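Local coordinates for protein xylulose kinase (Bifidobacterium adolescentis ATCC 15703, PDB 3I8B) that probably phosphorylates D-xylulose to D-xylulose 5-phosphate at the expense of ATP, as a member of the FGGY family of carbohydrate kinases, at residues L282-S290 with V298-P306; A328-A339 with L367-T376. All coordinates share one frame; numbering follows the deposited sequence.

Contact 1. Residues L282-S290 with V298-P306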
ATOM      1  N   LEU A 282     -12.734  -4.791   2.405  1.00 14.17           N
ATOM      2  CA  LEU A 282     -13.281  -4.393   3.688  1.00 15.42           C
ATOM      3  C   LEU A 282     -14.564  -3.627   3.479  1.00 17.55           C
ATOM      4  O   LEU A 282     -15.221  -3.232   4.436  1.00 17.40           O
ATOM      5  CB  LEU A 282     -12.277  -3.523   4.447  1.00 14.50           C
ATOM      6  CG  LEU A 282     -11.129  -4.263   5.134  1.00 15.20           C
ATOM      7  CD1 LEU A 282     -10.015  -3.281   5.524  1.00 15.89           C
ATOM      8  CD2 LEU A 282     -11.609  -5.029   6.367  1.00 22.37           C
ATOM      9  N   GLY A 283     -14.916  -3.425   2.213  1.00 15.99           N
ATOM     10  CA  GLY A 283     -16.116  -2.704   1.855  1.00 15.10           C
ATOM     11  C   GLY A 283     -15.982  -1.212   2.107  1.00 19.97           C
ATOM     12  O   GLY A 283     -16.979  -0.508   2.223  1.00 16.98           O
HETATM   13  N   MSE A 284     -14.755  -0.710   2.187  1.00 16.83           N
HETATM   14  CA  MSE A 284     -14.581   0.721   2.453  1.00 17.73           C
HETATM   15  C   MSE A 284     -14.999   1.642   1.298  1.00 21.13           C
HETATM   16  O   MSE A 284     -14.685   1.393   0.132  1.00 21.41           O
HETATM   17  CB  MSE A 284     -13.148   1.021   2.874  1.00 15.14           C
HETATM   18  CG  MSE A 284     -12.801   0.549   4.272  1.00 16.67           C
HETATM   19 SE   MSE A 284     -10.860   0.539   4.508  1.00 28.56          SE
HETATM   20  CE  MSE A 284     -10.546   2.452   4.266  1.00 15.31           C
ATOM     21  N   ALA A 285     -15.698   2.719   1.644  1.00 16.66           N
ATOM     22  CA  ALA A 285     -16.039   3.753   0.688  1.00 19.01           C
ATOM     23  C   ALA A 285     -15.509   5.106   1.165  1.00 17.99           C
ATOM     24  O   ALA A 285     -14.906   5.213   2.247  1.00 16.77           O
ATOM     25  CB  ALA A 285     -17.566   3.805   0.478  1.00 21.09           C
ATOM     26  N   VAL A 286     -15.756   6.137   0.360  1.00 16.97           N
ATOM     27  CA  VAL A 286     -15.281   7.488   0.646  1.00 16.68           C
ATOM     28  C   VAL A 286     -15.657   7.945   2.058  1.00 16.85           C
ATOM     29  O   VAL A 286     -16.832   7.926   2.431  1.00 17.62           O
ATOM     30  CB  VAL A 286     -15.828   8.485  -0.393  1.00 18.34           C
ATOM     31  CG1 VAL A 286     -15.511   9.922   0.015  1.00 21.12           C
ATOM     32  CG2 VAL A 286     -15.260   8.172  -1.773  1.00 18.50           C
ATOM     33  N   GLY A 287     -14.660   8.335   2.847  1.00 15.26           N
ATOM     34  CA  GLY A 287     -14.902   8.768   4.215  1.00 16.41           C
ATOM     35  C   GLY A 287     -14.443   7.773   5.268  1.00 17.36           C
ATOM     36  O   GLY A 287     -14.286   8.111   6.445  1.00 21.62           O
ATOM     37  N   ASP A 288     -14.235   6.536   4.839  1.00 16.65           N
ATOM     38  CA  ASP A 288     -13.716   5.489   5.702  1.00 17.19           C
ATOM     39  C   ASP A 288     -12.192   5.591   5.762  1.00 17.88           C
ATOM     40  O   ASP A 288     -11.539   5.878   4.758  1.00 16.81           O
ATOM     41  CB  ASP A 288     -14.086   4.103   5.153  1.00 15.62           C
ATOM     42  CG  ASP A 288     -15.568   3.773   5.308  1.00 21.60           C
ATOM     43  OD1 ASP A 288     -16.255   4.415   6.126  1.00 22.63           O
ATOM     44  OD2 ASP A 288     -16.041   2.861   4.604  1.00 19.36           O
ATOM     45  N   VAL A 289     -11.632   5.353   6.940  1.00 15.80           N
ATOM     46  CA  VAL A 289     -10.210   5.129   7.051  1.00 15.95           C
ATOM     47  C   VAL A 289      -9.989   3.806   7.758  1.00 17.26           C
ATOM     48  O   VAL A 289     -10.796   3.395   8.600  1.00 17.22           O
ATOM     49  CB  VAL A 289      -9.503   6.257   7.817  1.00 17.76           C
ATOM     50  CG1 VAL A 289      -9.909   6.227   9.278  1.00 15.98           C
ATOM     51  CG2 VAL A 289      -7.986   6.125   7.664  1.00 13.29           C
ATOM     52  N   SER A 290      -8.914   3.122   7.392  1.00 13.18           N
ATOM     53  CA  SER A 290      -8.511   1.927   8.100  1.00 14.96           C
ATOM     54  C   SER A 290      -7.172   2.210   8.755  1.00 19.17           C
ATOM     55  O   SER A 290      -6.312   2.868   8.165  1.00 14.68           O
ATOM     56  CB  SER A 290      -8.377   0.749   7.142  1.00 15.98           C
ATOM     57  OG  SER A 290      -7.230   0.891   6.320  1.00 23.33           O
ATOM     58  N   VAL A 298      -0.208   1.719   9.267  1.00 20.16           N
ATOM     59  CA  VAL A 298      -0.679   2.265   7.995  1.00 17.62           C
ATOM     60  C   VAL A 298      -2.096   2.796   8.161  1.00 18.17           C
ATOM     61  O   VAL A 298      -3.020   2.029   8.421  1.00 17.54           O
ATOM     62  CB  VAL A 298      -0.714   1.198   6.891  1.00 17.87           C
ATOM     63  CG1 VAL A 298      -1.306   1.777   5.624  1.00 19.29           C
ATOM     64  CG2 VAL A 298       0.679   0.658   6.624  1.00 21.94           C
ATOM     65  N   ALA A 299      -2.257   4.109   8.032  1.00 16.43           N
ATOM     66  CA  ALA A 299      -3.576   4.730   7.994  1.00 19.83           C
ATOM     67  C   ALA A 299      -3.960   5.075   6.549  1.00 18.29           C
ATOM     68  O   ALA A 299      -3.326   5.916   5.916  1.00 18.00           O
ATOM     69  CB  ALA A 299      -3.602   5.977   8.863  1.00 21.72           C
ATOM     70  N   ALA A 300      -4.990   4.414   6.031  1.00 12.81           N
ATOM     71  CA  ALA A 300      -5.409   4.611   4.654  1.00 15.71           C
ATOM     72  C   ALA A 300      -6.876   5.017   4.623  1.00 16.76           C
ATOM     73  O   ALA A 300      -7.740   4.314   5.155  1.00 16.05           O
ATOM     74  CB  ALA A 300      -5.190   3.340   3.850  1.00 15.79           C
ATOM     75  N   ALA A 301      -7.152   6.168   4.023  1.00 14.48           N
ATOM     76  CA  ALA A 301      -8.521   6.652   3.922  1.00 15.64           C
ATOM     77  C   ALA A 301      -8.916   6.708   2.459  1.00 18.43           C
ATOM     78  O   ALA A 301      -8.069   6.896   1.579  1.00 15.59           O
ATOM     79  CB  ALA A 301      -8.652   8.042   4.561  1.00 17.63           C
ATOM     80  N   ILE A 302     -10.206   6.544   2.201  1.00 16.00           N
ATOM     81  CA  ILE A 302     -10.720   6.731   0.859  1.00 15.69           C
ATOM     82  C   ILE A 302     -11.219   8.154   0.699  1.00 15.98           C
ATOM     83  O   ILE A 302     -12.073   8.615   1.461  1.00 16.90           O
ATOM     84  CB  ILE A 302     -11.817   5.731   0.552  1.00 15.11           C
ATOM     85  CG1 ILE A 302     -11.251   4.326   0.737  1.00 16.80           C
ATOM     86  CG2 ILE A 302     -12.349   5.924  -0.877  1.00 14.49           C
ATOM     87  CD1 ILE A 302     -12.251   3.377   1.207  1.00 21.47           C
ATOM     88  N   SER A 303     -10.675   8.828  -0.312  1.00 14.59           N
ATOM     89  CA  SER A 303     -10.908  10.242  -0.566  1.00 15.55           C
ATOM     90  C   SER A 303     -11.605  10.432  -1.914  1.00 17.83           C
ATOM     91  O   SER A 303     -11.192   9.865  -2.930  1.00 17.29           O
ATOM     92  CB  SER A 303      -9.565  10.987  -0.554  1.00 15.62           C
ATOM     93  OG  SER A 303      -9.705  12.335  -0.965  1.00 18.33           O
ATOM     94  N   GLU A 304     -12.665  11.235  -1.922  1.00 18.34           N
ATOM     95  CA  GLU A 304     -13.383  11.541  -3.154  1.00 19.71           C
ATOM     96  C   GLU A 304     -12.458  12.200  -4.190  1.00 20.58           C
ATOM     97  O   GLU A 304     -12.474  11.847  -5.375  1.00 16.02           O
ATOM     98  CB  GLU A 304     -14.591  12.442  -2.845  1.00 16.06           C
ATOM     99  CG  GLU A 304     -15.398  12.842  -4.056  1.00 17.31           C
ATOM    100  CD  GLU A 304     -16.206  11.685  -4.619  1.00 19.86           C
ATOM    101  OE1 GLU A 304     -16.394  10.681  -3.904  1.00 21.36           O
ATOM    102  OE2 GLU A 304     -16.652  11.778  -5.778  1.00 23.63           O
ATOM    103  N   ASN A 305     -11.641  13.147  -3.727  1.00 18.06           N
ATOM    104  CA  ASN A 305     -10.794  13.954  -4.605  1.00 16.41           C
ATOM    105  C   ASN A 305      -9.315  13.647  -4.391  1.00 14.59           C
ATOM    106  O   ASN A 305      -8.954  13.072  -3.364  1.00 16.46           O
ATOM    107  CB  ASN A 305     -11.068  15.440  -4.364  1.00 13.39           C
ATOM    108  CG  ASN A 305     -12.515  15.821  -4.665  1.00 20.08           C
ATOM    109  OD1 ASN A 305     -13.210  16.386  -3.821  1.00 24.91           O
ATOM    110  ND2 ASN A 305     -12.972  15.496  -5.863  1.00 15.87           N
ATOM    111  N   PRO A 306      -8.453  14.019  -5.362  1.00 13.99           N
ATOM    112  CA  PRO A 306      -7.004  13.824  -5.181  1.00 16.69           C
ATOM    113  C   PRO A 306      -6.545  14.495  -3.894  1.00 13.96           C
ATOM    114  O   PRO A 306      -7.175  15.467  -3.477  1.00 14.73           O
ATOM    115  CB  PRO A 306      -6.393  14.554  -6.383  1.00 15.50           C
ATOM    116  CG  PRO A 306      -7.474  14.525  -7.435  1.00 18.88           C
ATOM    117  CD  PRO A 306      -8.790  14.549  -6.698  1.00 13.19           C
TER
HETATM  118  O   HOH W   1      -4.717   0.669   6.745  1.00 16.25           O
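Ile302 reaches across to the turn Ala285–Asp288 and lies obliquely against two side chains, its two branches going to different neighbours. A chi1 of -58° sets CG1 beside the backbone N and leaves CG2 against the backbone of Val286, where it meets Val286 CG2 at 3.8 Å, while the CG1 branch heads for the selenomethionine Met284. Met284 bends at its third torsion, which carries CE to 3.5 Å from Ala300 O. Val286 also spreads over the stem of Glu304, Val286 CG1 lying 3.9 Å from Glu304 CB. Replacing Ile302 by an alanine would probably open a gap between Met284 and Val286 and leave the turn held to residues 298-306 mainly by backbone bonds.

Those bonds are regular. Ser290 and Ala300 form an antiparallel hydrogen-bonded pair (Ser290 N to Ala300 O 2.8 Å, Ala300 N to Ser290 O 2.9 Å); Ile302 N gives to Asp288 O, and Gly287 N to Ile302 O at 2.9 Å extends the ladder into the type II turn. Val289 and Ala301, the non-hydrogen-bonded pair, put their side chains on one face, Val289 CG2 to Ala301 CB 3.7 Å; Ser290 and Ala300 occupy the other. There a water links Ser290 OG to Val298 O. Asp288 OD2 takes the N-H of Ala285 from above the carboxylate plane and makes a salt bridge with Arg427.

The two strands make a beta hairpin inside the mixed sheet of the C-terminal domain: strand 427-431 flanks 288-293, strand 324-330 flanks 297-301, and helix 274-281 packs on Met284 and Val298.

Contact 2. Residues A328-A339 with L367-T376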
ATOM      1  N   ALA A 328      -0.935   6.945   4.948  1.00 16.30           N
ATOM      2  CA  ALA A 328       0.001   7.459   5.933  1.00 21.36           C
ATOM      3  C   ALA A 328       0.702   6.333   6.670  1.00 20.81           C
ATOM      4  O   ALA A 328       0.098   5.662   7.512  1.00 20.45           O
ATOM      5  CB  ALA A 328      -0.726   8.349   6.920  1.00 18.27           C
ATOM      6  N   CYS A 329       1.980   6.131   6.369  1.00 19.06           N
ATOM      7  CA  CYS A 329       2.766   5.125   7.075  1.00 19.36           C
ATOM      8  C   CYS A 329       3.433   5.697   8.322  1.00 22.56           C
ATOM      9  O   CYS A 329       3.978   6.795   8.293  1.00 20.60           O
ATOM     10  CB  CYS A 329       3.832   4.522   6.159  1.00 22.97           C
ATOM     11  SG  CYS A 329       3.143   3.719   4.714  1.00 30.27           S
ATOM     12  N   THR A 330       3.366   4.948   9.419  1.00 17.52           N
ATOM     13  CA  THR A 330       4.076   5.310  10.633  1.00 18.64           C
ATOM     14  C   THR A 330       5.105   4.227  10.959  1.00 20.20           C
ATOM     15  O   THR A 330       4.788   3.035  10.972  1.00 21.03           O
ATOM     16  CB  THR A 330       3.100   5.512  11.814  1.00 19.55           C
ATOM     17  OG1 THR A 330       2.131   4.450  11.831  1.00 20.47           O
ATOM     18  CG2 THR A 330       2.377   6.854  11.693  1.00 16.17           C
ATOM     19  N   ILE A 331       6.346   4.634  11.194  1.00 22.77           N
ATOM     20  CA  ILE A 331       7.388   3.693  11.601  1.00 21.07           C
ATOM     21  C   ILE A 331       6.989   3.041  12.910  1.00 20.24           C
ATOM     22  O   ILE A 331       7.144   1.835  13.111  1.00 21.46           O
ATOM     23  CB  ILE A 331       8.721   4.410  11.860  1.00 23.94           C
ATOM     24  CG1 ILE A 331       9.206   5.127  10.596  1.00 25.87           C
ATOM     25  CG2 ILE A 331       9.757   3.415  12.388  1.00 20.89           C
ATOM     26  CD1 ILE A 331       9.725   4.188   9.538  1.00 35.01           C
ATOM     27  N   ASN A 332       6.459   3.864  13.802  1.00 19.82           N
ATOM     28  CA  ASN A 332       6.178   3.418  15.151  1.00 21.63           C
ATOM     29  C   ASN A 332       4.719   3.084  15.399  1.00 18.78           C
ATOM     30  O   ASN A 332       3.874   3.964  15.585  1.00 17.94           O
ATOM     31  CB  ASN A 332       6.703   4.444  16.151  1.00 19.66           C
ATOM     32  CG  ASN A 332       8.204   4.612  16.043  1.00 22.37           C
ATOM     33  OD1 ASN A 332       8.966   3.789  16.545  1.00 23.26           O
ATOM     34  ND2 ASN A 332       8.635   5.655  15.346  1.00 19.04           N
ATOM     35  N   GLY A 333       4.436   1.790  15.399  1.00 20.49           N
ATOM     36  CA  GLY A 333       3.116   1.313  15.751  1.00 23.25           C
ATOM     37  C   GLY A 333       3.238   0.529  17.036  1.00 23.09           C
ATOM     38  O   GLY A 333       3.605   1.070  18.072  1.00 22.45           O
ATOM     39  N   SER A 334       2.951  -0.761  16.944  1.00 23.76           N
ATOM     40  CA  SER A 334       3.026  -1.662  18.073  1.00 23.62           C
ATOM     41  C   SER A 334       4.413  -1.656  18.719  1.00 24.91           C
ATOM     42  O   SER A 334       4.542  -1.899  19.921  1.00 23.94           O
ATOM     43  CB  SER A 334       2.677  -3.075  17.609  1.00 18.21           C
ATOM     44  OG  SER A 334       2.745  -3.975  18.683  1.00 32.59           O
ATOM     45  N   ARG A 335       5.450  -1.386  17.930  1.00 21.50           N
ATOM     46  CA  ARG A 335       6.804  -1.372  18.481  1.00 25.70           C
ATOM     47  C   ARG A 335       6.914  -0.416  19.677  1.00 25.18           C
ATOM     48  O   ARG A 335       7.690  -0.654  20.594  1.00 25.45           O
ATOM     49  CB  ARG A 335       7.843  -1.036  17.410  1.00 24.85           C
ATOM     50  CG  ARG A 335       7.724   0.365  16.839  1.00 24.25           C
ATOM     51  CD  ARG A 335       8.628   0.519  15.637  1.00 23.36           C
ATOM     52  NE  ARG A 335      10.023   0.286  15.986  1.00 30.37           N
ATOM     53  CZ  ARG A 335      11.012   0.209  15.100  1.00 32.00           C
ATOM     54  NH1 ARG A 335      10.748   0.340  13.805  1.00 42.65           N
ATOM     55  NH2 ARG A 335      12.262   0.012  15.502  1.00 30.44           N
ATOM     56  N   ILE A 336       6.117   0.649  19.670  1.00 23.02           N
ATOM     57  CA  ILE A 336       6.056   1.572  20.804  1.00 24.27           C
ATOM     58  C   ILE A 336       5.785   0.808  22.105  1.00 27.39           C
ATOM     59  O   ILE A 336       6.337   1.115  23.162  1.00 22.09           O
ATOM     60  CB  ILE A 336       4.936   2.616  20.610  1.00 20.20           C
ATOM     61  CG1 ILE A 336       5.203   3.470  19.372  1.00 20.22           C
ATOM     62  CG2 ILE A 336       4.787   3.487  21.848  1.00 18.75           C
ATOM     63  CD1 ILE A 336       4.111   4.502  19.089  1.00 17.98           C
ATOM     64  N   LEU A 337       4.922  -0.195  22.013  1.00 24.69           N
ATOM     65  CA  LEU A 337       4.552  -0.999  23.166  1.00 24.92           C
ATOM     66  C   LEU A 337       5.684  -1.926  23.592  1.00 25.83           C
ATOM     67  O   LEU A 337       5.810  -2.259  24.774  1.00 25.52           O
ATOM     68  CB  LEU A 337       3.291  -1.802  22.847  1.00 27.11           C
ATOM     69  CG  LEU A 337       1.997  -0.994  22.909  1.00 29.79           C
ATOM     70  CD1 LEU A 337       1.030  -1.595  23.921  1.00 42.77           C
ATOM     71  CD2 LEU A 337       2.279   0.474  23.215  1.00 29.28           C
ATOM     72  N   ASP A 338       6.505  -2.337  22.627  1.00 25.61           N
ATOM     73  CA  ASP A 338       7.707  -3.107  22.930  1.00 26.19           C
ATOM     74  C   ASP A 338       8.691  -2.228  23.703  1.00 27.16           C
ATOM     75  O   ASP A 338       9.258  -2.642  24.715  1.00 23.52           O
ATOM     76  CB  ASP A 338       8.346  -3.629  21.641  1.00 22.87           C
ATOM     77  CG  ASP A 338       7.444  -4.619  20.903  1.00 33.49           C
ATOM     78  OD1 ASP A 338       6.829  -5.468  21.574  1.00 31.15           O
ATOM     79  OD2 ASP A 338       7.344  -4.552  19.655  1.00 30.36           O
ATOM     80  N   ALA A 339       8.876  -1.004  23.215  1.00 25.16           N
ATOM     81  CA  ALA A 339       9.694  -0.017  23.903  1.00 25.26           C
ATOM     82  C   ALA A 339       9.245   0.086  25.349  1.00 25.69           C
ATOM     83  O   ALA A 339      10.066   0.071  26.268  1.00 24.10           O
ATOM     84  CB  ALA A 339       9.570   1.337  23.222  1.00 24.39           C
ATOM     85  N   LEU A 367       4.288  11.284  25.452  1.00 19.94           N
ATOM     86  CA  LEU A 367       5.292  10.642  24.619  1.00 18.96           C
ATOM     87  C   LEU A 367       5.051  11.008  23.165  1.00 20.11           C
ATOM     88  O   LEU A 367       3.933  10.835  22.671  1.00 18.10           O
ATOM     89  CB  LEU A 367       5.207   9.118  24.762  1.00 17.42           C
ATOM     90  CG  LEU A 367       6.061   8.328  23.763  1.00 17.96           C
ATOM     91  CD1 LEU A 367       7.551   8.716  23.894  1.00 19.44           C
ATOM     92  CD2 LEU A 367       5.868   6.817  23.921  1.00 22.47           C
ATOM     93  N   VAL A 368       6.076  11.538  22.498  1.00 16.63           N
ATOM     94  CA  VAL A 368       6.081  11.639  21.042  1.00 15.72           C
ATOM     95  C   VAL A 368       6.977  10.515  20.551  1.00 18.79           C
ATOM     96  O   VAL A 368       8.203  10.612  20.615  1.00 20.17           O
ATOM     97  CB  VAL A 368       6.599  12.999  20.533  1.00 20.63           C
ATOM     98  CG1 VAL A 368       6.657  13.020  18.992  1.00 13.70           C
ATOM     99  CG2 VAL A 368       5.725  14.127  21.048  1.00 19.67           C
ATOM    100  N   PRO A 369       6.365   9.431  20.059  1.00 18.95           N
ATOM    101  CA  PRO A 369       7.061   8.152  19.925  1.00 20.34           C
ATOM    102  C   PRO A 369       7.837   7.991  18.628  1.00 21.17           C
ATOM    103  O   PRO A 369       7.690   6.948  17.992  1.00 21.43           O
ATOM    104  CB  PRO A 369       5.911   7.134  19.917  1.00 22.07           C
ATOM    105  CG  PRO A 369       4.631   7.940  19.771  1.00 21.20           C
ATOM    106  CD  PRO A 369       5.002   9.356  19.504  1.00 20.56           C
ATOM    107  N   TYR A 370       8.641   8.974  18.241  1.00 20.53           N
ATOM    108  CA  TYR A 370       9.387   8.866  16.990  1.00 19.50           C
ATOM    109  C   TYR A 370      10.667   8.043  17.163  1.00 22.55           C
ATOM    110  O   TYR A 370      11.752   8.457  16.756  1.00 22.22           O
ATOM    111  CB  TYR A 370       9.702  10.249  16.407  1.00 17.45           C
ATOM    112  CG  TYR A 370       8.485  11.109  16.127  1.00 23.01           C
ATOM    113  CD1 TYR A 370       7.203  10.560  16.084  1.00 25.80           C
ATOM    114  CD2 TYR A 370       8.620  12.469  15.877  1.00 23.59           C
ATOM    115  CE1 TYR A 370       6.088  11.352  15.824  1.00 18.91           C
ATOM    116  CE2 TYR A 370       7.523  13.256  15.616  1.00 23.25           C
ATOM    117  CZ  TYR A 370       6.265  12.698  15.591  1.00 24.38           C
ATOM    118  OH  TYR A 370       5.189  13.502  15.328  1.00 21.11           O
ATOM    119  N   PHE A 371      10.541   6.869  17.768  1.00 22.95           N
ATOM    120  CA  PHE A 371      11.686   5.980  17.897  1.00 23.14           C
ATOM    121  C   PHE A 371      12.248   5.733  16.512  1.00 22.93           C
ATOM    122  O   PHE A 371      11.543   5.224  15.640  1.00 23.21           O
ATOM    123  CB  PHE A 371      11.270   4.659  18.538  1.00 22.29           C
ATOM    124  CG  PHE A 371      10.739   4.810  19.927  1.00 22.71           C
ATOM    125  CD1 PHE A 371      11.601   4.895  21.007  1.00 23.38           C
ATOM    126  CD2 PHE A 371       9.374   4.881  20.155  1.00 22.83           C
ATOM    127  CE1 PHE A 371      11.116   5.039  22.290  1.00 22.03           C
ATOM    128  CE2 PHE A 371       8.880   5.025  21.440  1.00 22.15           C
ATOM    129  CZ  PHE A 371       9.750   5.107  22.507  1.00 24.53           C
ATOM    130  N   ASP A 372      13.503   6.114  16.297  1.00 20.18           N
ATOM    131  CA  ASP A 372      14.134   5.914  14.994  1.00 22.37           C
ATOM    132  C   ASP A 372      13.492   6.760  13.889  1.00 24.67           C
ATOM    133  O   ASP A 372      13.479   6.367  12.724  1.00 28.03           O
ATOM    134  CB  ASP A 372      14.091   4.427  14.616  1.00 27.84           C
ATOM    135  CG  ASP A 372      14.679   3.534  15.702  1.00 27.37           C
ATOM    136  OD1 ASP A 372      15.920   3.464  15.808  1.00 29.43           O
ATOM    137  OD2 ASP A 372      13.901   2.912  16.457  1.00 24.83           O
ATOM    138  N   GLY A 373      12.960   7.922  14.257  1.00 26.02           N
ATOM    139  CA  GLY A 373      12.356   8.831  13.297  1.00 26.82           C
ATOM    140  C   GLY A 373      10.909   8.489  12.975  1.00 25.62           C
ATOM    141  O   GLY A 373      10.308   7.639  13.635  1.00 26.14           O
ATOM    142  N   GLU A 374      10.341   9.170  11.982  1.00 22.71           N
ATOM    143  CA  GLU A 374       8.997   8.841  11.496  1.00 21.49           C
ATOM    144  C   GLU A 374       8.826   9.126  10.012  1.00 25.73           C
ATOM    145  O   GLU A 374       9.496  10.017   9.457  1.00 23.59           O
ATOM    146  CB  GLU A 374       7.901   9.583  12.278  1.00 22.36           C
ATOM    147  CG  GLU A 374       7.182   8.744  13.341  1.00 19.45           C
ATOM    148  CD  GLU A 374       6.559   7.478  12.786  1.00 22.26           C
ATOM    149  OE1 GLU A 374       6.375   7.393  11.547  1.00 22.98           O
ATOM    150  OE2 GLU A 374       6.251   6.572  13.589  1.00 19.92           O
ATOM    151  N   ARG A 375       7.940   8.348   9.384  1.00 21.53           N
ATOM    152  CA  ARG A 375       7.480   8.599   8.028  1.00 20.81           C
ATOM    153  C   ARG A 375       6.400   9.686   8.064  1.00 22.74           C
ATOM    154  O   ARG A 375       6.399  10.603   7.247  1.00 20.16           O
ATOM    155  CB  ARG A 375       6.881   7.323   7.421  1.00 24.42           C
ATOM    156  CG  ARG A 375       7.876   6.310   6.871  1.00 26.14           C
ATOM    157  CD  ARG A 375       8.336   6.658   5.446  1.00 25.89           C
ATOM    158  NE  ARG A 375       7.226   6.771   4.493  1.00 32.47           N
ATOM    159  CZ  ARG A 375       6.767   5.776   3.732  1.00 28.32           C
ATOM    160  NH1 ARG A 375       7.315   4.568   3.799  1.00 27.28           N
ATOM    161  NH2 ARG A 375       5.760   5.989   2.891  1.00 23.56           N
ATOM    162  N   THR A 376       5.476   9.571   9.017  1.00 18.74           N
ATOM    163  CA  THR A 376       4.400  10.545   9.164  1.00 19.04           C
ATOM    164  C   THR A 376       4.322  10.988  10.625  1.00 19.00           C
ATOM    165  O   THR A 376       4.031  10.170  11.502  1.00 16.22           O
ATOM    166  CB  THR A 376       3.039   9.945   8.728  1.00 21.33           C
ATOM    167  OG1 THR A 376       3.138   9.425   7.394  1.00 18.44           O
ATOM    168  CG2 THR A 376       1.941  11.000   8.769  1.00 25.34           C
TER
HETATM  169  O   HOH W   2       3.973   6.706  15.566  1.00 18.47           O
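Glu374 bends at chi2 (-56°), curling its carboxylate back under the backbone at Ile331 and Asn332, whose N-H groups it receives side by side on the syn side of each oxygen, somewhat out of the carboxylate plane: Ile331 N to Glu374 OE1 2.8 Å, Asn332 N to Glu374 OE2 2.7 Å. Asn332 has CG anti to its carbonyl carbon (chi1 -62°), which sends the amide in among the carbonyls of 369-373. Its ND2 gives one hydrogen to Phe371 O at 3.0 Å, in the amide plane, and the other to Glu374 OE2, arriving from above the carboxylate. Asn332 OD1 sits at the edge of the Phe371 ring, the amide and ring planes 63° apart.

Beyond, Ala339 CB lies over a face of that ring, 4.2 Å from its centroid, a CH-pi contact. Ile336 CD1 presses tightly on Pro369 CB at 3.3 Å, and its CG2 branch passes Leu367 CD2. At strand 324-330, Thr376 OG1 donates to Cys329 O at 2.9 Å, and Cys329 CB lies over the centre of the Arg375 guanidinium. Arg335 and Asp372 make a long, out-of-plane salt bridge of charge alone.

Each Glu374 oxygen thus takes two N-H donors, Arg375 N adding to OE1 on its anti side, and a water joins OE2 to Asn332 O. With both oxygens occupied, the buried carboxylate is probably restrained from turning and kept ionised by these N-H groups. The Glu374 side chain thereby binds two consecutive backbone N-H groups, tying segment 367-376 to the connection between strand 324-330 and helix 335-344.

Contacts 1 and 2 follow each other along the chain, and their centres lie 22 Å apart. They meet in one sheet: strands 297-301 and 324-330 are neighbours, and Ala299 O lies 2.8 Å from Ala328 N, a probable hydrogen bond. Contact 1 is the more central, about 12 Å from the centre of the chain against about 18 Å for contact 2. Both approach the predicted active site from the C-terminal domain. Side chain to side chain, Val298 is about 8 Å from Asp274, the probable proton acceptor, and Cys329 about 9 Å; Val298 is also about 8 Å from Gln74 and Arg375 about 7 Å from His75, both predicted to bind substrate.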